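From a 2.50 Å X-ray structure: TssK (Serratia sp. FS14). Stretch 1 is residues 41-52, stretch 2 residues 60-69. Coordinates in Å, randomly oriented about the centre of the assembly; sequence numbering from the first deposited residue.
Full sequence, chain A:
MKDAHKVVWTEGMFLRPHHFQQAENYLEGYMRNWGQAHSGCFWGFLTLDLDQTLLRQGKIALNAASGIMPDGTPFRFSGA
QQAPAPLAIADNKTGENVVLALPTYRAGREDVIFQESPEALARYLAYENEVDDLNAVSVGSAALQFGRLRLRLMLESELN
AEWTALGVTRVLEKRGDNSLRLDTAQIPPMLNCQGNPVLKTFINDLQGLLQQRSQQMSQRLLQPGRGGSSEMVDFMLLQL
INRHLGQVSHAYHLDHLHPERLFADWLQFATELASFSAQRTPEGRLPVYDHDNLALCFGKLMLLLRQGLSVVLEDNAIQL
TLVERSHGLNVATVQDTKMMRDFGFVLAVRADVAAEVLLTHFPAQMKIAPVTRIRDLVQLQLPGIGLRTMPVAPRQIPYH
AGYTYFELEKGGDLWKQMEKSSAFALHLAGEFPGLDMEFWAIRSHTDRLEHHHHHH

Stretch 1 (41-52) CFWGFLTLDLDQ
Stretch 2, residues 60-69: IALNAASGIM

Two antiparallel segments, their strand axes 153° apart in direction and 4.5 Å apart at closest approach, are laced by backbone hydrogen bonds and bury 869 Å² between them. The register pairs Gly44 with Ile68, Phe45 with Gly67, Thr47 with Ser66, Leu48 with Ala65, Asp49 with Ala64 and Leu50 with Leu62, so it slips by one residue twice, each time at a beta bulge.

At the first end, Gly44 N donates to Ile68 O (2.8 Å) and Ile68 N returns to Gly44 O (2.9 Å). Both glycines here have backbone angles that suit no other residue: Gly44 at 144/-170 and Gly67 at 163/-154. A CB on Gly67 would also strike Gly44 O and Phe45 CA; without it, Gly67 CA approaches Gly44 O to 3.1 Å in a CA-H...O contact. At the first bulge Leu46, at -86/-39, breaks the extended run, and Ser66 O takes both Leu46 N (2.8 Å) and, weakly, Thr47 N (3.3 Å). Ser66 N then donates to Thr47 O (3.1 Å).

Thr47 and Ser66 point to the same face, both with chi1 p (54° and 56°), which brings Thr47 OG1 to a very short 2.3 Å from Ser66 OG. The distance is shorter than a normal hydrogen bond and is not a target to copy. On the same face, Ile68 (chi1 m, chi2 146°) meets the edge of the Phe42 ring (chi1 p, chi2 81°), with Phe42 CD1 4.2 Å from Ile68 CG2.

The other face is apolar. Phe45, chi1 m and chi2 -83°, sets CE1 3.9 Å from Ala65 CB. Leu48, chi1 t and chi2 p, brings CD1 within 3.9 Å of both Ala65 CB and Leu62 CD2; Leu62 answers with m,t, its end coming nearer the partner strand. Leu50, chi1 t with chi2 off-well at 145°, places CG 4.4 Å from Leu62 CD2. The methyl of Ala65 thus serves two larger neighbours. Phe45, Leu62 and Ala65 are buried here, whereas Thr47 and Asp49, on the first face, are exposed, where polar groups cost little.

Asp49 N donates to Ala64 O (2.8 Å). At the second bulge Asp49 O receives weak bonds from Asn63 N (2.6 Å, bent to 122°) and Ala64 N (3.4 Å). Asn63 turns the corner at -58/-47, and its m rotamer lets ND2 reach Asp49 OD2 in a weak bond of 3.3 Å, with Asp49 chi1 t. Asp51 N to Ala61 O, 2.7 Å and nearly straight at 176°, closes the ladder.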

ATOM      1  N   CYS A  41      -0.679 -16.338  -3.252  1.00 45.05           N
ATOM      2  CA  CYS A  41      -0.607 -16.568  -1.810  1.00 44.01           C
ATOM      3  C   CYS A  41      -2.004 -16.710  -1.232  1.00 44.36           C
ATOM      4  O   CYS A  41      -2.348 -16.090  -0.228  1.00 43.73           O
ATOM      5  CB  CYS A  41       0.171 -15.455  -1.101  1.00 48.64           C
ATOM      6  SG  CYS A  41       1.808 -15.147  -1.754  1.00 46.43           S
ATOM      7  N   PHE A  42      -2.805 -17.550  -1.882  1.00 43.58           N
ATOM      8  CA  PHE A  42      -4.228 -17.678  -1.608  1.00 43.86           C
ATOM      9  C   PHE A  42      -4.548 -18.579  -0.426  1.00 43.76           C
ATOM     10  O   PHE A  42      -5.691 -18.575   0.028  1.00 42.27           O
ATOM     11  CB  PHE A  42      -4.936 -18.205  -2.842  1.00 41.37           C
ATOM     12  CG  PHE A  42      -4.395 -19.508  -3.334  1.00 41.60           C
ATOM     13  CD1 PHE A  42      -4.771 -20.693  -2.754  1.00 38.87           C
ATOM     14  CD2 PHE A  42      -3.521 -19.547  -4.385  1.00 41.18           C
ATOM     15  CE1 PHE A  42      -4.280 -21.872  -3.197  1.00 37.05           C
ATOM     16  CE2 PHE A  42      -3.030 -20.743  -4.829  1.00 39.46           C
ATOM     17  CZ  PHE A  42      -3.412 -21.898  -4.236  1.00 37.61           C
ATOM     18  N   TRP A  43      -3.583 -19.347   0.066  1.00 42.91           N
ATOM     19  CA  TRP A  43      -3.766 -20.258   1.179  1.00 41.32           C
ATOM     20  C   TRP A  43      -3.337 -19.602   2.476  1.00 40.87           C
ATOM     21  O   TRP A  43      -2.518 -18.690   2.479  1.00 41.68           O
ATOM     22  CB  TRP A  43      -2.961 -21.529   0.962  1.00 39.32           C
ATOM     23  CG  TRP A  43      -1.509 -21.273   0.912  1.00 42.71           C
ATOM     24  CD1 TRP A  43      -0.619 -21.399   1.931  1.00 42.86           C
ATOM     25  CD2 TRP A  43      -0.766 -20.815  -0.213  1.00 43.85           C
ATOM     26  NE1 TRP A  43       0.630 -21.062   1.507  1.00 43.34           N
ATOM     27  CE2 TRP A  43       0.570 -20.707   0.192  1.00 41.77           C
ATOM     28  CE3 TRP A  43      -1.101 -20.493  -1.528  1.00 43.55           C
ATOM     29  CZ2 TRP A  43       1.573 -20.295  -0.668  1.00 46.44           C
ATOM     30  CZ3 TRP A  43      -0.119 -20.083  -2.376  1.00 41.66           C
ATOM     31  CH2 TRP A  43       1.210 -19.984  -1.948  1.00 45.84           C
ATOM     32  N   GLY A  44      -3.896 -20.062   3.571  1.00 38.98           N
ATOM     33  CA  GLY A  44      -3.474 -19.639   4.883  1.00 38.30           C
ATOM     34  C   GLY A  44      -4.661 -19.544   5.794  1.00 38.12           C
ATOM     35  O   GLY A  44      -5.760 -19.947   5.441  1.00 41.80           O
ATOM     36  N   PHE A  45      -4.448 -18.980   6.969  1.00 37.03           N
ATOM     37  CA  PHE A  45      -5.498 -18.787   7.956  1.00 37.69           C
ATOM     38  C   PHE A  45      -6.043 -17.378   7.893  1.00 36.58           C
ATOM     39  O   PHE A  45      -5.293 -16.414   7.760  1.00 37.51           O
ATOM     40  CB  PHE A  45      -5.000 -19.046   9.380  1.00 37.26           C
ATOM     41  CG  PHE A  45      -4.726 -20.464   9.652  1.00 37.58           C
ATOM     42  CD1 PHE A  45      -5.745 -21.313  10.010  1.00 39.73           C
ATOM     43  CD2 PHE A  45      -3.460 -20.967   9.522  1.00 38.08           C
ATOM     44  CE1 PHE A  45      -5.507 -22.628  10.230  1.00 38.81           C
ATOM     45  CE2 PHE A  45      -3.215 -22.288   9.745  1.00 39.02           C
ATOM     46  CZ  PHE A  45      -4.245 -23.120  10.097  1.00 40.62           C
ATOM     47  N   LEU A  46      -7.358 -17.278   7.996  1.00 39.84           N
ATOM     48  CA  LEU A  46      -8.018 -16.046   8.375  1.00 38.53           C
ATOM     49  C   LEU A  46      -8.114 -15.912   9.871  1.00 39.13           C
ATOM     50  O   LEU A  46      -8.011 -14.815  10.401  1.00 39.52           O
ATOM     51  CB  LEU A  46      -9.428 -16.001   7.809  1.00 40.20           C
ATOM     52  CG  LEU A  46      -9.510 -15.748   6.335  1.00 40.97           C
ATOM     53  CD1 LEU A  46     -10.836 -16.233   5.897  1.00 43.13           C
ATOM     54  CD2 LEU A  46      -9.361 -14.269   6.114  1.00 38.81           C
ATOM     55  N   THR A  47      -8.374 -17.017  10.543  1.00 42.19           N
ATOM     56  CA  THR A  47      -8.543 -17.054  11.976  1.00 40.20           C
ATOM     57  C   THR A  47      -7.918 -18.336  12.490  1.00 42.03           C
ATOM     58  O   THR A  47      -7.868 -19.345  11.787  1.00 45.46           O
ATOM     59  CB  THR A  47     -10.019 -16.979  12.382  1.00 40.46           C
ATOM     60  OG1 THR A  47     -10.764 -18.000  11.716  1.00 42.84           O
ATOM     61  CG2 THR A  47     -10.589 -15.653  12.024  1.00 35.95           C
ATOM     62  N   LEU A  48      -7.422 -18.277  13.717  1.00 40.63           N
ATOM     63  CA  LEU A  48      -6.721 -19.406  14.313  1.00 42.99           C
ATOM     64  C   LEU A  48      -6.787 -19.216  15.812  1.00 48.15           C
ATOM     65  O   LEU A  48      -6.281 -18.220  16.322  1.00 53.04           O
ATOM     66  CB  LEU A  48      -5.275 -19.473  13.837  1.00 37.92           C
ATOM     67  CG  LEU A  48      -4.462 -20.680  14.234  1.00 37.32           C
ATOM     68  CD1 LEU A  48      -5.306 -21.898  14.109  1.00 44.57           C
ATOM     69  CD2 LEU A  48      -3.309 -20.811  13.326  1.00 38.83           C
ATOM     70  N   ASP A  49      -7.430 -20.141  16.513  1.00 49.66           N
ATOM     71  CA  ASP A  49      -7.536 -20.064  17.960  1.00 51.44           C
ATOM     72  C   ASP A  49      -7.031 -21.360  18.567  1.00 52.32           C
ATOM     73  O   ASP A  49      -7.727 -22.377  18.552  1.00 53.64           O
ATOM     74  CB  ASP A  49      -8.959 -19.787  18.412  1.00 50.87           C
ATOM     75  CG  ASP A  49      -9.039 -19.534  19.908  1.00 57.24           C
ATOM     76  OD1 ASP A  49      -7.993 -19.288  20.540  1.00 57.33           O
ATOM     77  OD2 ASP A  49     -10.152 -19.580  20.461  1.00 63.98           O
ATOM     78  N   LEU A  50      -5.838 -21.308  19.128  1.00 55.28           N
ATOM     79  CA  LEU A  50      -5.277 -22.467  19.787  1.00 55.25           C
ATOM     80  C   LEU A  50      -5.802 -22.561  21.214  1.00 56.97           C
ATOM     81  O   LEU A  50      -5.931 -21.555  21.912  1.00 57.79           O
ATOM     82  CB  LEU A  50      -3.760 -22.368  19.767  1.00 52.49           C
ATOM     83  CG  LEU A  50      -2.996 -23.651  19.952  1.00 52.10           C
ATOM     84  CD1 LEU A  50      -1.764 -23.568  19.111  1.00 48.19           C
ATOM     85  CD2 LEU A  50      -2.649 -23.800  21.413  1.00 63.54           C
ATOM     86  N   ASP A  51      -6.126 -23.771  21.645  1.00 55.87           N
ATOM     87  CA  ASP A  51      -6.603 -23.943  23.008  1.00 58.91           C
ATOM     88  C   ASP A  51      -5.416 -24.013  23.951  1.00 61.26           C
ATOM     89  O   ASP A  51      -4.641 -24.974  23.930  1.00 60.02           O
ATOM     90  CB  ASP A  51      -7.466 -25.184  23.154  1.00 61.76           C
ATOM     91  CG  ASP A  51      -8.057 -25.291  24.537  1.00 65.48           C
ATOM     92  OD1 ASP A  51      -8.539 -24.263  25.067  1.00 65.78           O
ATOM     93  OD2 ASP A  51      -8.017 -26.386  25.109  1.00 66.76           O
ATOM     94  N   GLN A  52      -5.283 -22.997  24.787  1.00 63.37           N
ATOM     95  CA  GLN A  52      -4.154 -22.926  25.695  1.00 63.05           C
ATOM     96  C   GLN A  52      -4.309 -23.907  26.845  1.00 66.73           C
ATOM     97  O   GLN A  52      -3.325 -24.502  27.296  1.00 67.79           O
ATOM     98  CB  GLN A  52      -4.025 -21.503  26.218  1.00 63.46           C
ATOM     99  CG  GLN A  52      -3.672 -20.523  25.144  1.00 64.59           C
ATOM    100  CD  GLN A  52      -2.208 -20.596  24.797  1.00 69.60           C
ATOM    101  OE1 GLN A  52      -1.369 -20.884  25.655  1.00 66.00           O
ATOM    102  NE2 GLN A  52      -1.886 -20.344  23.530  1.00 69.97           N
ATOM    103  N   ILE A  60      -1.773 -30.359  21.328  1.00 54.29           N
ATOM    104  CA  ILE A  60      -2.108 -29.225  20.481  1.00 52.24           C
ATOM    105  C   ILE A  60      -3.564 -29.354  20.065  1.00 49.09           C
ATOM    106  O   ILE A  60      -3.950 -30.333  19.428  1.00 46.35           O
ATOM    107  CB  ILE A  60      -1.206 -29.170  19.248  1.00 52.78           C
ATOM    108  CG1 ILE A  60       0.247 -28.988  19.664  1.00 51.09           C
ATOM    109  CG2 ILE A  60      -1.661 -28.052  18.347  1.00 51.89           C
ATOM    110  CD1 ILE A  60       0.423 -27.837  20.575  1.00 51.60           C
ATOM    111  N   ALA A  61      -4.366 -28.365  20.409  1.00 47.63           N
ATOM    112  CA  ALA A  61      -5.763 -28.363  20.029  1.00 50.35           C
ATOM    113  C   ALA A  61      -6.170 -26.993  19.505  1.00 50.77           C
ATOM    114  O   ALA A  61      -5.811 -25.965  20.079  1.00 50.31           O
ATOM    115  CB  ALA A  61      -6.634 -28.758  21.209  1.00 50.57           C
ATOM    116  N   LEU A  62      -6.949 -26.987  18.432  1.00 50.54           N
ATOM    117  CA  LEU A  62      -7.490 -25.757  17.871  1.00 49.11           C
ATOM    118  C   LEU A  62      -8.921 -25.566  18.337  1.00 49.64           C
ATOM    119  O   LEU A  62      -9.784 -26.371  18.011  1.00 51.44           O
ATOM    120  CB  LEU A  62      -7.443 -25.796  16.353  1.00 44.91           C
ATOM    121  CG  LEU A  62      -6.044 -26.070  15.861  1.00 45.87           C
ATOM    122  CD1 LEU A  62      -6.010 -26.086  14.364  1.00 43.28           C
ATOM    123  CD2 LEU A  62      -5.136 -25.013  16.410  1.00 45.16           C
ATOM    124  N   ASN A  63      -9.172 -24.498  19.091  1.00 51.91           N
ATOM    125  CA  ASN A  63     -10.549 -24.114  19.393  1.00 51.37           C
ATOM    126  C   ASN A  63     -11.349 -23.871  18.114  1.00 53.27           C
ATOM    127  O   ASN A  63     -12.474 -24.351  17.970  1.00 54.91           O
ATOM    128  CB  ASN A  63     -10.568 -22.854  20.260  1.00 52.92           C
ATOM    129  CG  ASN A  63     -10.361 -23.138  21.726  1.00 54.31           C
ATOM    130  OD1 ASN A  63     -10.764 -24.176  22.233  1.00 59.31           O
ATOM    131  ND2 ASN A  63      -9.745 -22.197  22.424  1.00 55.70           N
ATOM    132  N   ALA A  64     -10.777 -23.124  17.176  1.00 52.19           N
ATOM    133  CA  ALA A  64     -11.463 -22.661  15.982  1.00 48.26           C
ATOM    134  C   ALA A  64     -10.414 -22.253  14.963  1.00 48.37           C
ATOM    135  O   ALA A  64      -9.290 -21.915  15.325  1.00 50.02           O
ATOM    136  CB  ALA A  64     -12.384 -21.486  16.296  1.00 46.24           C
ATOM    137  N   ALA A  65     -10.792 -22.277  13.691  1.00 45.78           N
ATOM    138  CA  ALA A  65      -9.902 -21.825  12.632  1.00 45.64           C
ATOM    139  C   ALA A  65     -10.688 -21.685  11.339  1.00 45.87           C
ATOM    140  O   ALA A  65     -11.710 -22.338  11.148  1.00 47.72           O
ATOM    141  CB  ALA A  65      -8.742 -22.794  12.434  1.00 43.38           C
ATOM    142  N   SER A  66     -10.189 -20.837  10.445  1.00 44.50           N
ATOM    143  CA  SER A  66     -10.767 -20.728   9.114  1.00 40.79           C
ATOM    144  C   SER A  66      -9.691 -20.281   8.142  1.00 41.75           C
ATOM    145  O   SER A  66      -8.729 -19.616   8.524  1.00 42.40           O
ATOM    146  CB  SER A  66     -11.947 -19.766   9.093  1.00 40.41           C
ATOM    147  OG  SER A  66     -11.568 -18.501   9.574  1.00 45.70           O
ATOM    148  N   GLY A  67      -9.860 -20.649   6.890  1.00 35.45           N
ATOM    149  CA  GLY A  67      -8.849 -20.291   5.925  1.00 35.56           C
ATOM    150  C   GLY A  67      -8.986 -21.134   4.676  1.00 36.25           C
ATOM    151  O   GLY A  67     -10.061 -21.620   4.364  1.00 38.29           O
ATOM    152  N   ILE A  68      -7.868 -21.301   3.988  1.00 36.49           N
ATOM    153  CA  ILE A  68      -7.801 -22.028   2.736  1.00 37.23           C
ATOM    154  C   ILE A  68      -6.534 -22.871   2.709  1.00 40.46           C
ATOM    155  O   ILE A  68      -5.444 -22.379   3.009  1.00 41.39           O
ATOM    156  CB  ILE A  68      -7.837 -21.062   1.541  1.00 38.29           C
ATOM    157  CG1 ILE A  68      -9.256 -20.563   1.339  1.00 40.83           C
ATOM    158  CG2 ILE A  68      -7.393 -21.751   0.293  1.00 39.48           C
ATOM    159  CD1 ILE A  68      -9.323 -19.188   0.851  1.00 43.75           C
ATOM    160  N   MET A  69      -6.674 -24.123   2.341  1.00 40.69           N
ATOM    161  CA  MET A  69      -5.557 -25.028   2.263  1.00 41.28           C
ATOM    162  C   MET A  69      -4.790 -24.800   0.977  1.00 42.50           C
ATOM    163  O   MET A  69      -5.292 -24.189   0.041  1.00 43.52           O
ATOM    164  CB  MET A  69      -6.051 -26.465   2.339  1.00 42.21           C
ATOM    165  CG  MET A  69      -6.761 -26.782   3.645  1.00 43.71           C
ATOM    166  SD  MET A  69      -5.733 -26.657   5.133  1.00 46.53           S
ATOM    167  CE  MET A  69      -4.576 -27.939   4.805  1.00 40.94           C
TER